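Local structure of flavocytochrome C3 fumarate reductase (Shewanella frigidimarina, 1QO8) at residues Thr374-Met382 / Arg477-Thr485; Met435-Leu445 / Gln486-Val494. The protein reduces fumarate to succinate in an essentially one-way reaction, using one FAD and four covalently bound c-type hemes in each subunit. All coordinates share one frame; numbering follows the deposited sequence.

Contact 1. Residues Thr374-Met382 / Arg477-Thr485; sequences TVRGVGAVM and RADMPLNMT
Arg-477 reaches from the loop 477-485 to the end of helix 374-377, where Gly-379 closes the helix in a Schellman motif, and its guanidinium binds two carbonyls there. The bond from NH1 of Arg-477 to O of Ala-380 is short, 2.8 Å, and nearly straight at 170°; the oxygen lies in the guanidinium plane, although the donor stands above the carbonyl plane. NH2 of Arg-477 reaches O of Arg-376 at 2.9 Å, a weak bond bent to 127°. That same oxygen accepts from N of Gly-379 within the motif. CG anti to the backbone N (chi1 -177°) and a chain extended to NE carry the guanidinium to the helix end. NE turns back to its own loop and donates to O of Asp-479 at 2.8 Å; NE and NH1 thus fix the rotation of the group, while NH2 also donates to a water close to O of Gly-377. Glu-393 adds a long, weak ion pair to NH1, and its backbone O accepts from NH1 of Arg-376. Both segments lie in the FAD-binding family region; the Arg-376 side chain adjoins Glu-373, a probable succinate ligand, and lies about 6 Å from the side chain of Arg-397, the probable proton donor.

Leu-482 lays CD1 against O of Val-378 at 3.6 Å. At the positive phi of Gly-379 a beta carbon would crowd both that methyl and the preceding carbonyl. Farther along, CG2 of Val-381 meets SD of Met-484 at 4.2 Å. A water between the backbones donates to O of Gly-379 at 2.7 Å and to O of Leu-482 at 2.6 Å.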
loop_
_atom_site.group_PDB
_atom_site.type_symbol
_atom_site.label_atom_id
_atom_site.label_comp_id
_atom_site.label_asym_id
_atom_site.label_seq_id
_atom_site.Cartn_x
_atom_site.Cartn_y
_atom_site.Cartn_z
ATOM N N THR A 374 20.119 -24.229 8.485
ATOM C CA THR A 374 20.879 -25.447 8.678
ATOM C C THR A 374 21.771 -25.371 9.912
ATOM O O THR A 374 22.172 -26.474 10.395
ATOM C CB THR A 374 21.693 -25.872 7.457
ATOM O OG1 THR A 374 22.865 -25.076 7.300
ATOM C CG2 THR A 374 20.905 -25.805 6.158
ATOM N N VAL A 375 22.038 -24.196 10.497
ATOM C CA VAL A 375 22.708 -24.124 11.776
ATOM C C VAL A 375 21.865 -24.818 12.869
ATOM O O VAL A 375 22.456 -25.609 13.630
ATOM C CB VAL A 375 23.195 -22.765 12.263
ATOM C CG1 VAL A 375 24.026 -22.835 13.541
ATOM C CG2 VAL A 375 24.099 -22.119 11.166
ATOM N N ARG A 376 20.579 -24.533 12.959
ATOM C CA ARG A 376 19.629 -25.226 13.804
ATOM C C ARG A 376 19.416 -26.670 13.295
ATOM O O ARG A 376 19.537 -27.597 14.097
ATOM C CB ARG A 376 18.321 -24.432 13.916
ATOM C CG ARG A 376 18.518 -23.046 14.542
ATOM C CD ARG A 376 17.200 -22.254 14.450
ATOM N NE ARG A 376 17.067 -21.600 13.128
ATOM C CZ ARG A 376 16.012 -21.613 12.366
ATOM N NH1 ARG A 376 14.984 -22.360 12.796
ATOM N NH2 ARG A 376 15.728 -20.993 11.257
ATOM N N GLY A 377 19.343 -26.940 12.015
ATOM C CA GLY A 377 19.114 -28.284 11.447
ATOM C C GLY A 377 20.161 -29.283 11.930
ATOM O O GLY A 377 19.911 -30.433 12.338
ATOM N N VAL A 378 21.402 -28.815 12.127
ATOM C CA VAL A 378 22.518 -29.689 12.393
ATOM C C VAL A 378 22.799 -29.661 13.863
ATOM O O VAL A 378 23.742 -30.303 14.372
ATOM C CB VAL A 378 23.740 -29.434 11.453
ATOM C CG1 VAL A 378 24.892 -30.404 11.747
ATOM C CG2 VAL A 378 23.488 -29.514 9.960
ATOM N N GLY A 379 21.982 -28.966 14.711
ATOM C CA GLY A 379 22.100 -29.135 16.131
ATOM C C GLY A 379 21.952 -27.975 17.076
ATOM O O GLY A 379 21.944 -28.145 18.285
ATOM N N ALA A 380 22.073 -26.706 16.520
ATOM C CA ALA A 380 22.235 -25.617 17.466
ATOM C C ALA A 380 20.887 -25.412 18.188
ATOM O O ALA A 380 19.855 -25.735 17.681
ATOM C CB ALA A 380 22.602 -24.338 16.725
ATOM N N VAL A 381 20.983 -24.774 19.314
ATOM C CA VAL A 381 19.948 -24.332 20.183
ATOM C C VAL A 381 19.702 -22.803 19.988
ATOM O O VAL A 381 20.664 -22.124 19.666
ATOM C CB VAL A 381 20.439 -24.579 21.622
ATOM C CG1 VAL A 381 19.553 -24.018 22.729
ATOM C CG2 VAL A 381 20.580 -26.102 21.825
ATOM N N MET A 382 18.456 -22.371 20.241
ATOM C CA MET A 382 18.111 -20.957 20.180
ATOM C C MET A 382 17.523 -20.531 21.513
ATOM O O MET A 382 16.592 -21.162 21.989
ATOM C CB MET A 382 17.146 -20.673 19.016
ATOM C CG MET A 382 16.962 -19.147 18.781
ATOM S SD MET A 382 16.062 -18.858 17.237
ATOM C CE MET A 382 14.550 -19.769 17.485
ATOM N N ARG A 477 11.105 -30.357 20.171
ATOM C CA ARG A 477 11.985 -30.571 18.971
ATOM C C ARG A 477 12.099 -32.070 18.712
ATOM O O ARG A 477 12.535 -32.710 19.677
ATOM C CB ARG A 477 13.354 -30.041 19.421
ATOM C CG ARG A 477 14.377 -30.111 18.270
ATOM C CD ARG A 477 15.678 -29.453 18.852
ATOM N NE ARG A 477 16.626 -29.578 17.723
ATOM C CZ ARG A 477 17.636 -28.753 17.445
ATOM N NH1 ARG A 477 17.913 -27.720 18.270
ATOM N NH2 ARG A 477 18.346 -29.035 16.345
ATOM N N ALA A 478 11.858 -32.663 17.580
ATOM C CA ALA A 478 11.911 -34.084 17.329
ATOM C C ALA A 478 13.312 -34.689 17.182
ATOM O O ALA A 478 13.534 -35.921 17.320
ATOM C CB ALA A 478 11.161 -34.364 15.994
ATOM N N ASP A 479 14.276 -33.831 16.814
ATOM C CA ASP A 479 15.604 -34.369 16.465
ATOM C C ASP A 479 16.623 -33.472 17.122
ATOM O O ASP A 479 16.769 -32.253 16.826
ATOM C CB ASP A 479 15.739 -34.538 14.944
ATOM C CG ASP A 479 17.245 -34.594 14.604
ATOM O OD1 ASP A 479 18.055 -35.304 15.270
ATOM O OD2 ASP A 479 17.666 -33.907 13.638
ATOM N N MET A 480 17.352 -34.042 18.099
ATOM C CA MET A 480 18.375 -33.401 18.874
ATOM C C MET A 480 19.757 -34.052 18.761
ATOM O O MET A 480 20.225 -34.889 19.517
ATOM C CB MET A 480 17.930 -33.176 20.317
ATOM C CG MET A 480 16.449 -32.614 20.373
ATOM S SD MET A 480 16.051 -32.585 22.123
ATOM C CE MET A 480 14.998 -34.086 22.025
ATOM N N PRO A 481 20.588 -33.529 17.805
ATOM C CA PRO A 481 21.704 -34.354 17.353
ATOM C C PRO A 481 22.882 -34.019 18.199
ATOM O O PRO A 481 23.823 -34.798 18.106
ATOM C CB PRO A 481 21.927 -34.211 15.890
ATOM C CG PRO A 481 20.897 -33.187 15.476
ATOM C CD PRO A 481 19.931 -32.893 16.580
ATOM N N LEU A 482 22.917 -33.059 19.078
ATOM C CA LEU A 482 24.215 -32.772 19.690
ATOM C C LEU A 482 23.763 -32.074 20.935
ATOM O O LEU A 482 22.851 -31.266 20.867
ATOM C CB LEU A 482 24.981 -31.659 18.838
ATOM C CG LEU A 482 25.607 -32.045 17.503
ATOM C CD1 LEU A 482 26.414 -30.903 16.755
ATOM C CD2 LEU A 482 26.604 -33.201 17.700
ATOM N N ASN A 483 24.468 -32.234 21.999
ATOM C CA ASN A 483 24.329 -31.540 23.237
ATOM C C ASN A 483 25.423 -30.472 23.272
ATOM O O ASN A 483 26.175 -30.343 22.306
ATOM C CB ASN A 483 24.765 -32.629 24.264
ATOM C CG ASN A 483 26.226 -32.891 23.841
ATOM O OD1 ASN A 483 26.499 -33.216 22.670
ATOM N ND2 ASN A 483 27.291 -32.815 24.539
ATOM N N MET A 484 25.599 -29.845 24.390
ATOM C CA MET A 484 26.533 -28.764 24.619
ATOM C C MET A 484 27.338 -29.191 25.853
ATOM O O MET A 484 26.959 -28.905 26.995
ATOM C CB MET A 484 25.745 -27.454 24.815
ATOM C CG MET A 484 25.158 -26.966 23.474
ATOM S SD MET A 484 24.270 -25.382 23.611
ATOM C CE MET A 484 25.627 -24.353 24.071
ATOM N N THR A 485 28.423 -29.897 25.602
ATOM C CA THR A 485 29.325 -30.392 26.633
ATOM C C THR A 485 30.762 -30.212 26.207
ATOM O O THR A 485 31.611 -30.395 27.096
ATOM C CB THR A 485 29.160 -31.944 26.773
ATOM O OG1 THR A 485 29.248 -32.476 25.447
ATOM C CG2 THR A 485 27.822 -32.346 27.343
HETATM O O HOH W 1 18.260 -30.916 14.421
HETATM O O HOH W 2 19.835 -33.316 12.382
HETATM O O HOH W 3 21.022 -30.527 19.250
HETATM O O HOH W 4 23.665 -28.256 20.355
#

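Contact 2. Residues Met435-Leu445 / Gln486-Val494; sequences MLYKGDTVEQL and QSPYYAVKV
Tyr-437 and Ala-491 form an antiparallel hydrogen-bonded pair within a mixed sheet, with N of Tyr-437 2.7 Å from O of Ala-491. Gly-439 and Tyr-489 make the next such pair; between them Lys-438 and Tyr-490 form a non-hydrogen-bonded one, and the strand axes run at 159°. Beyond Gly-439, OG of Ser-487 donates to O of Asp-440 at 2.9 Å, in the carbonyl plane and on a lone pair.

Aromatic contacts occupy both faces of the sheet. With CG anti to the carbonyl carbon (chi1 -56°), the Tyr-489 ring meets CG2 of Val-442, 3.6 Å from its centroid and 3° off the normal: a CH-pi contact. Replacing Tyr-489 by alanine removes the ring, and is likely to leave that methyl without its aromatic platform and a gap between the start of helix 442-448 and strand 489-494. On the other face CE of Lys-438 comes to the ring edge of Tyr-490, 3.5 Å from CE1, while its NZ salt-bridges Asp-431.

Thr-441 OG1 N-caps helix 442-448, accepting from N of Gln-444. The Met-435 side chain lies about 6 Å from that of His-83, an axial heme ligand. Strand 412-417 flanks 489-494 with further backbone bonds, helix 453-469 touches Val-442, and helix 418-423 contacts Leu-436.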
loop_
_atom_site.group_PDB
_atom_site.type_symbol
_atom_site.label_atom_id
_atom_site.label_comp_id
_atom_site.label_asym_id
_atom_site.label_seq_id
_atom_site.Cartn_x
_atom_site.Cartn_y
_atom_site.Cartn_z
ATOM N N MET A 435 31.537 -13.161 13.770
ATOM C CA MET A 435 30.151 -13.145 14.290
ATOM C C MET A 435 29.883 -13.944 15.553
ATOM O O MET A 435 28.853 -13.793 16.269
ATOM C CB MET A 435 29.311 -13.665 13.103
ATOM C CG MET A 435 29.254 -12.537 12.005
ATOM S SD MET A 435 28.470 -13.405 10.580
ATOM C CE MET A 435 26.747 -13.467 11.155
ATOM N N LEU A 436 30.849 -14.815 15.894
ATOM C CA LEU A 436 30.565 -15.692 17.079
ATOM C C LEU A 436 31.116 -15.127 18.354
ATOM O O LEU A 436 32.352 -14.876 18.425
ATOM C CB LEU A 436 31.261 -17.043 16.852
ATOM C CG LEU A 436 30.850 -17.774 15.581
ATOM C CD1 LEU A 436 31.421 -19.172 15.681
ATOM C CD2 LEU A 436 29.317 -17.639 15.372
ATOM N N TYR A 437 30.305 -15.012 19.393
ATOM C CA TYR A 437 30.802 -14.885 20.752
ATOM C C TYR A 437 31.272 -16.260 21.256
ATOM O O TYR A 437 30.721 -17.267 20.789
ATOM C CB TYR A 437 29.659 -14.432 21.669
ATOM C CG TYR A 437 29.263 -12.973 21.426
ATOM C CD1 TYR A 437 28.629 -12.557 20.283
ATOM C CD2 TYR A 437 29.533 -12.036 22.429
ATOM C CE1 TYR A 437 28.248 -11.229 20.088
ATOM C CE2 TYR A 437 29.183 -10.695 22.264
ATOM C CZ TYR A 437 28.564 -10.316 21.098
ATOM O OH TYR A 437 28.227 -8.974 20.967
ATOM N N LYS A 438 32.222 -16.311 22.187
ATOM C CA LYS A 438 32.655 -17.648 22.606
ATOM C C LYS A 438 33.120 -17.649 24.045
ATOM O O LYS A 438 33.359 -16.583 24.568
ATOM C CB LYS A 438 33.725 -18.262 21.743
ATOM C CG LYS A 438 34.982 -17.477 21.543
ATOM C CD LYS A 438 35.786 -18.074 20.366
ATOM C CE LYS A 438 35.058 -17.786 19.049
ATOM N NZ LYS A 438 36.003 -17.448 17.938
ATOM N N GLY A 439 33.035 -18.794 24.691
ATOM C CA GLY A 439 33.403 -18.852 26.126
ATOM C C GLY A 439 34.072 -20.258 26.233
ATOM O O GLY A 439 33.624 -21.219 25.599
ATOM N N ASP A 440 35.123 -20.286 27.065
ATOM C CA ASP A 440 35.659 -21.586 27.438
ATOM C C ASP A 440 34.660 -22.395 28.218
ATOM O O ASP A 440 34.792 -23.602 28.178
ATOM C CB ASP A 440 37.029 -21.500 28.160
ATOM C CG ASP A 440 38.062 -21.249 27.052
ATOM O OD1 ASP A 440 37.746 -20.980 25.868
ATOM O OD2 ASP A 440 39.280 -21.317 27.323
ATOM N N THR A 441 33.785 -21.774 29.016
ATOM C CA THR A 441 32.761 -22.468 29.759
ATOM C C THR A 441 31.412 -21.792 29.413
ATOM O O THR A 441 31.395 -20.705 28.808
ATOM C CB THR A 441 32.995 -22.351 31.278
ATOM O OG1 THR A 441 32.726 -20.998 31.612
ATOM C CG2 THR A 441 34.444 -22.585 31.749
ATOM N N VAL A 442 30.313 -22.442 29.757
ATOM C CA VAL A 442 28.970 -21.947 29.496
ATOM C C VAL A 442 28.722 -20.645 30.221
ATOM O O VAL A 442 28.148 -19.710 29.664
ATOM C CB VAL A 442 27.897 -22.988 29.852
ATOM C CG1 VAL A 442 26.464 -22.478 29.807
ATOM C CG2 VAL A 442 28.071 -24.165 28.884
ATOM N N GLU A 443 29.106 -20.519 31.473
ATOM C CA GLU A 443 29.137 -19.254 32.193
ATOM C C GLU A 443 29.947 -18.113 31.600
ATOM O O GLU A 443 29.493 -16.944 31.575
ATOM C CB GLU A 443 29.718 -19.578 33.605
ATOM C CG GLU A 443 29.286 -18.556 34.645
ATOM C CD GLU A 443 30.005 -18.710 35.976
ATOM O OE1 GLU A 443 30.008 -19.795 36.600
ATOM O OE2 GLU A 443 30.602 -17.733 36.460
ATOM N N GLN A 444 31.191 -18.345 31.156
ATOM C CA GLN A 444 31.869 -17.322 30.360
ATOM C C GLN A 444 31.048 -16.917 29.128
ATOM O O GLN A 444 30.948 -15.738 28.832
ATOM C CB GLN A 444 33.287 -17.724 29.981
ATOM C CG GLN A 444 34.257 -17.876 31.167
ATOM C CD GLN A 444 35.486 -18.685 30.765
ATOM O OE1 GLN A 444 36.614 -18.186 30.662
ATOM N NE2 GLN A 444 35.326 -19.956 30.419
ATOM N N LEU A 445 30.486 -17.819 28.334
ATOM C CA LEU A 445 29.690 -17.483 27.162
ATOM C C LEU A 445 28.554 -16.557 27.626
ATOM O O LEU A 445 28.210 -15.571 27.008
ATOM C CB LEU A 445 29.019 -18.734 26.558
ATOM C CG LEU A 445 28.767 -18.819 25.044
ATOM C CD1 LEU A 445 27.506 -19.565 24.672
ATOM C CD2 LEU A 445 28.995 -17.549 24.224
ATOM N N GLN A 486 31.071 -29.859 24.936
ATOM C CA GLN A 486 32.503 -29.763 24.598
ATOM C C GLN A 486 32.929 -28.344 24.235
ATOM O O GLN A 486 32.372 -27.598 23.384
ATOM C CB GLN A 486 32.744 -30.694 23.424
ATOM C CG GLN A 486 32.487 -32.185 23.746
ATOM C CD GLN A 486 32.943 -33.014 22.560
ATOM O OE1 GLN A 486 33.783 -32.507 21.806
ATOM N NE2 GLN A 486 32.420 -34.211 22.356
ATOM N N SER A 487 33.887 -27.857 24.983
ATOM C CA SER A 487 34.331 -26.477 24.923
ATOM C C SER A 487 35.270 -26.023 23.876
ATOM O O SER A 487 35.650 -27.087 23.393
ATOM C CB SER A 487 34.790 -26.153 26.345
ATOM O OG SER A 487 36.031 -25.542 26.428
ATOM N N PRO A 488 34.982 -25.010 23.052
ATOM C CA PRO A 488 34.530 -23.729 23.517
ATOM C C PRO A 488 33.002 -23.765 23.255
ATOM O O PRO A 488 32.552 -24.570 22.441
ATOM C CB PRO A 488 35.169 -22.575 22.793
ATOM C CG PRO A 488 36.205 -23.163 21.917
ATOM C CD PRO A 488 36.013 -24.636 22.058
ATOM N N TYR A 489 32.237 -22.892 23.862
ATOM C CA TYR A 489 30.831 -22.707 23.557
ATOM C C TYR A 489 30.644 -21.386 22.783
ATOM O O TYR A 489 31.415 -20.471 23.007
ATOM C CB TYR A 489 29.974 -22.700 24.822
ATOM C CG TYR A 489 30.196 -23.999 25.626
ATOM C CD1 TYR A 489 31.225 -24.077 26.531
ATOM C CD2 TYR A 489 29.419 -25.091 25.410
ATOM C CE1 TYR A 489 31.426 -25.285 27.231
ATOM C CE2 TYR A 489 29.580 -26.277 26.109
ATOM C CZ TYR A 489 30.608 -26.348 27.030
ATOM O OH TYR A 489 30.787 -27.545 27.691
ATOM N N TYR A 490 29.705 -21.373 21.838
ATOM C CA TYR A 490 29.605 -20.294 20.877
ATOM C C TYR A 490 28.201 -19.696 20.841
ATOM O O TYR A 490 27.264 -20.452 21.094
ATOM C CB TYR A 490 29.828 -20.856 19.466
ATOM C CG TYR A 490 31.264 -21.302 19.264
ATOM C CD1 TYR A 490 32.279 -20.450 18.862
ATOM C CD2 TYR A 490 31.574 -22.647 19.533
ATOM C CE1 TYR A 490 33.585 -20.929 18.714
ATOM C CE2 TYR A 490 32.847 -23.146 19.371
ATOM C CZ TYR A 490 33.834 -22.268 18.951
ATOM O OH TYR A 490 35.101 -22.776 18.802
ATOM N N ALA A 491 28.115 -18.417 20.429
ATOM C CA ALA A 491 26.791 -17.855 20.117
ATOM C C ALA A 491 26.838 -16.802 18.988
ATOM O O ALA A 491 27.798 -16.020 18.913
ATOM C CB ALA A 491 26.233 -17.160 21.342
ATOM N N VAL A 492 25.738 -16.732 18.221
ATOM C CA VAL A 492 25.596 -15.695 17.240
ATOM C C VAL A 492 24.268 -14.915 17.514
ATOM O O VAL A 492 23.247 -15.591 17.732
ATOM C CB VAL A 492 25.213 -16.031 15.810
ATOM C CG1 VAL A 492 25.862 -15.046 14.833
ATOM C CG2 VAL A 492 25.180 -17.478 15.459
ATOM N N LYS A 493 24.339 -13.589 17.436
ATOM C CA LYS A 493 23.115 -12.825 17.719
ATOM C C LYS A 493 22.251 -12.636 16.493
ATOM O O LYS A 493 22.791 -12.295 15.439
ATOM C CB LYS A 493 23.520 -11.489 18.344
ATOM C CG LYS A 493 22.343 -10.647 18.866
ATOM C CD LYS A 493 23.069 -9.427 19.503
ATOM C CE LYS A 493 22.266 -8.575 20.406
ATOM N NZ LYS A 493 23.160 -7.416 20.893
ATOM N N VAL A 494 20.963 -13.057 16.507
ATOM C CA VAL A 494 20.132 -12.975 15.286
ATOM C C VAL A 494 18.772 -12.380 15.502
ATOM O O VAL A 494 18.322 -12.203 16.619
ATOM C CB VAL A 494 19.919 -14.365 14.674
ATOM C CG1 VAL A 494 21.282 -15.037 14.469
ATOM C CG2 VAL A 494 19.062 -15.246 15.634
HETATM O O HOH W 5 26.765 -12.238 16.765
#

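Both contacts are partly buried and peripheral, centred about 29-30 Å from the chain's centre; both reach one mixed sheet, with their centres 15 Å apart. Contact 2 is regular strand pairing, with backbone bonds in register and apolar or aromatic side chains on either face; contact 1 joins a helix end to an irregular loop through a charged side chain and waters, and buries less than half as much surface (335 against 728 Å²). Their segments alternate along the chain, in the order 374-382, 435-445, 477-485, 486-494. The last two join directly, and there C of Met-484 lies 3.7 Å from CE2 of Tyr-489. Strand 412-417 connects them too, bonding to Val-381 in contact 1 and to Tyr-490 and Val-492 in contact 2.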